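Local coordinates for protein carbohydrate binding module (Escherichia coli, PDB 2XFD) that binds carbohydrates through a calcium-dependent site, captured here with the two glucose units of cellobiose, and belongs to a xylan-binding family, at residues Ser80-Thr83 against Gly84-Ala87. Sequence-based numbering, arbitrary orientation. Where two conformers were deposited one is given.
Sequences SVNT and GVWA. With BGC (beta-D-glucopyranose), chain B; BGC (beta-D-glucopyranose), chain C.
Asn82 turns its amide oxygen onto the two peptide N-H groups that follow Thr83, an Asx turn with Val85 N as second donor. Asn82 OD1 accepts from Gly84 N at 3.0 Å, with the donor nearly in line with the C=O bond. Val85 N bonds to Asn82 OD1 at 2.9 Å, standing 43° out of the carbonyl plane. With CG anti to the backbone N (chi1 -179°), the amide reaches over the bend, and Val85 crosses it at about a right angle, Val85 CG1 3.8 Å from Asn82 CG. Its other end is held too: ND2 donates to the carbonyls of Ser97 and Trp99, fixing the flip of this buried group.

Beyond the turn, the CB of Trp86 points away from it, and the indole offers one face to the sugar. Chain B glucose covers the pyrrole side, its O5 3.4 Å from Trp86 CD1; chain C glucose reaches the benzene side, its C6 3.6 Å from Trp86 CZ3. With Asp56, Asp61 and His101, which also bind a calcium ion, Trp86 forms the glycan pocket. With an alanine here the indole face is gone, and both glucose units would probably sit less firmly.

Thr83 OG1 bonds to Tyr105 N, tying the bend to strand 104-110, and Gly84 makes backbone hydrogen bonds with His101 and Cys102. The chain then enters short strand 86-87, antiparallel to strand 90-91.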
ATOM      1  N   SER A  80      10.876  -3.021  -4.613  1.00  5.05           N
ATOM      2  CA  SER A  80      11.893  -2.016  -4.840  0.50  5.69           C
ATOM      3  C   SER A  80      11.391  -0.592  -4.899  1.00  5.62           C
ATOM      4  O   SER A  80      12.178   0.340  -4.628  1.00  7.23           O
ATOM      5  CB  SER A  80      12.666  -2.315  -6.130  0.50  6.88           C
ATOM      6  OG  SER A  80      11.765  -2.307  -7.226  0.50  6.74           O
ATOM      7  N   VAL A  81      10.152  -0.395  -5.282  1.00  5.29           N
ATOM      8  CA  VAL A  81       9.566   0.924  -5.460  1.00  6.34           C
ATOM      9  C   VAL A  81       8.535   1.253  -4.360  1.00  5.49           C
ATOM     10  O   VAL A  81       7.513   0.588  -4.215  1.00  6.31           O
ATOM     11  CB  VAL A  81       8.948   1.078  -6.840  1.00  9.84           C
ATOM     12  CG1 VAL A  81       8.263   2.500  -6.981  1.00 11.82           C
ATOM     13  CG2 VAL A  81      10.040   0.866  -7.885  1.00 12.37           C
ATOM     14  N   ASN A  82       8.881   2.278  -3.579  1.00  6.00           N
ATOM     15  CA  ASN A  82       8.075   2.823  -2.488  1.00  5.39           C
ATOM     16  C   ASN A  82       8.268   4.320  -2.483  1.00  5.99           C
ATOM     17  O   ASN A  82       9.320   4.827  -2.109  1.00  7.51           O
ATOM     18  CB  ASN A  82       8.496   2.192  -1.165  1.00  5.93           C
ATOM     19  CG  ASN A  82       7.657   2.712  -0.000  1.00  5.92           C
ATOM     20  OD1 ASN A  82       7.235   3.870  -0.054  1.00  6.76           O
ATOM     21  ND2 ASN A  82       7.490   1.924   1.058  1.00  6.87           N
ATOM     22  N   THR A  83       7.272   5.043  -2.999  1.00  5.82           N
ATOM     23  CA  THR A  83       7.397   6.467  -3.141  1.00  6.93           C
ATOM     24  C   THR A  83       7.003   7.298  -1.937  1.00  7.21           C
ATOM     25  O   THR A  83       7.149   8.519  -1.905  1.00  9.21           O
ATOM     26  CB  THR A  83       6.667   6.981  -4.365  1.00  6.50           C
ATOM     27  OG1 THR A  83       5.260   6.860  -4.140  1.00  7.93           O
ATOM     28  CG2 THR A  83       7.035   6.258  -5.637  1.00  7.88           C
ATOM     29  N   GLY A  84       6.456   6.631  -0.925  1.00  7.14           N
ATOM     30  CA  GLY A  84       6.014   7.264   0.307  1.00  8.27           C
ATOM     31  C   GLY A  84       6.887   7.133   1.520  1.00  6.84           C
ATOM     32  O   GLY A  84       6.700   7.853   2.497  1.00  8.14           O
ATOM     33  N   VAL A  85       7.804   6.179   1.548  1.00  7.31           N
ATOM     34  CA  VAL A  85       8.658   5.995   2.726  1.00  7.89           C
ATOM     35  C   VAL A  85       9.500   7.229   2.934  1.00  8.93           C
ATOM     36  O   VAL A  85      10.054   7.801   1.995  1.00 10.98           O
ATOM     37  CB  VAL A  85       9.514   4.716   2.626  1.00  7.48           C
ATOM     38  CG1 VAL A  85      10.471   4.712   1.467  1.00  8.60           C
ATOM     39  CG2 VAL A  85      10.206   4.479   3.898  1.00  8.75           C
ATOM     40  N   TRP A  86       9.653   7.662   4.215  1.00  9.12           N
ATOM     41  CA  TRP A  86      10.579   8.706   4.543  1.00 10.76           C
ATOM     42  C   TRP A  86      11.919   8.032   4.772  1.00 11.01           C
ATOM     43  O   TRP A  86      12.145   7.291   5.717  1.00 13.05           O
ATOM     44  CB  TRP A  86      10.120   9.435   5.792  1.00 11.58           C
ATOM     45  CG  TRP A  86      11.005  10.613   6.111  1.00 13.72           C
ATOM     46  CD1 TRP A  86      12.005  10.674   7.061  1.00 15.28           C
ATOM     47  CD2 TRP A  86      10.950  11.877   5.485  1.00 14.44           C
ATOM     48  NE1 TRP A  86      12.572  11.917   7.037  1.00 18.03           N
ATOM     49  CE2 TRP A  86      11.927  12.702   6.114  1.00 15.22           C
ATOM     50  CE3 TRP A  86      10.155  12.437   4.512  1.00 14.19           C
ATOM     51  CZ2 TRP A  86      12.183  14.001   5.686  1.00 17.83           C
ATOM     52  CZ3 TRP A  86      10.358  13.723   4.139  1.00 18.26           C
ATOM     53  CH2 TRP A  86      11.382  14.512   4.724  1.00 18.92           C
ATOM     54  N   ALA A  87      12.875   8.294   3.885  1.00 12.02           N
ATOM     55  CA  ALA A  87      14.195   7.649   3.897  1.00 13.16           C
ATOM     56  C   ALA A  87      15.188   8.615   3.240  1.00 13.38           C
ATOM     57  O   ALA A  87      14.791   9.327   2.309  1.00 12.64           O
ATOM     58  CB  ALA A  87      14.181   6.343   3.149  1.00 12.84           C
TER
HETATM   59  C2  BGC B   1      11.187  13.363  10.321  0.50 19.07           C
HETATM   60  C3  BGC B   1       9.779  13.600   9.844  1.00 22.38           C
HETATM   61  C4  BGC B   1       9.176  12.366   9.178  1.00 18.87           C
HETATM   62  C5  BGC B   1       9.438  11.184  10.028  1.00 23.93           C
HETATM   63  C6  BGC B   1       8.878   9.977   9.364  1.00 21.64           C
HETATM   64  C1  BGC B   1      11.194  12.107  11.170  1.00 32.97           C
HETATM   65  O1  BGC B   1      12.413  11.805  11.806  1.00 36.95           O
HETATM   66  O2  BGC B   1      11.675  14.499  11.008  0.50 21.05           O
HETATM   67  O3  BGC B   1       9.734  14.697   8.934  1.00 28.65           O
HETATM   68  O4  BGC B   1       7.849  12.552   9.157  1.00 17.86           O
HETATM   69  O5  BGC B   1      10.853  11.060  10.282  1.00 31.34           O
HETATM   70  O6  BGC B   1       9.156   8.838  10.130  1.00 29.13           O
HETATM   71  C2  BGC C   2       5.854  12.646   7.848  1.00 12.28           C
HETATM   72  C3  BGC C   2       5.252  13.065   6.520  1.00 13.06           C
HETATM   73  C4  BGC C   2       5.708  14.474   6.108  1.00 16.09           C
HETATM   74  C5  BGC C   2       7.226  14.496   6.118  1.00 15.72           C
HETATM   75  C6  BGC C   2       7.920  15.818   5.719  1.00 22.06           C
HETATM   76  C1  BGC C   2       7.352  12.824   7.839  1.00 14.35           C
HETATM   77  O2  BGC C   2       5.397  11.303   8.120  1.00 12.56           O
HETATM   78  O3  BGC C   2       3.830  13.045   6.676  1.00 13.21           O
HETATM   79  O4  BGC C   2       5.285  14.782   4.805  1.00 20.57           O
HETATM   80  O5  BGC C   2       7.669  14.135   7.394  1.00 18.65           O
HETATM   81  O6  BGC C   2       7.509  16.787   6.660  1.00 25.80           O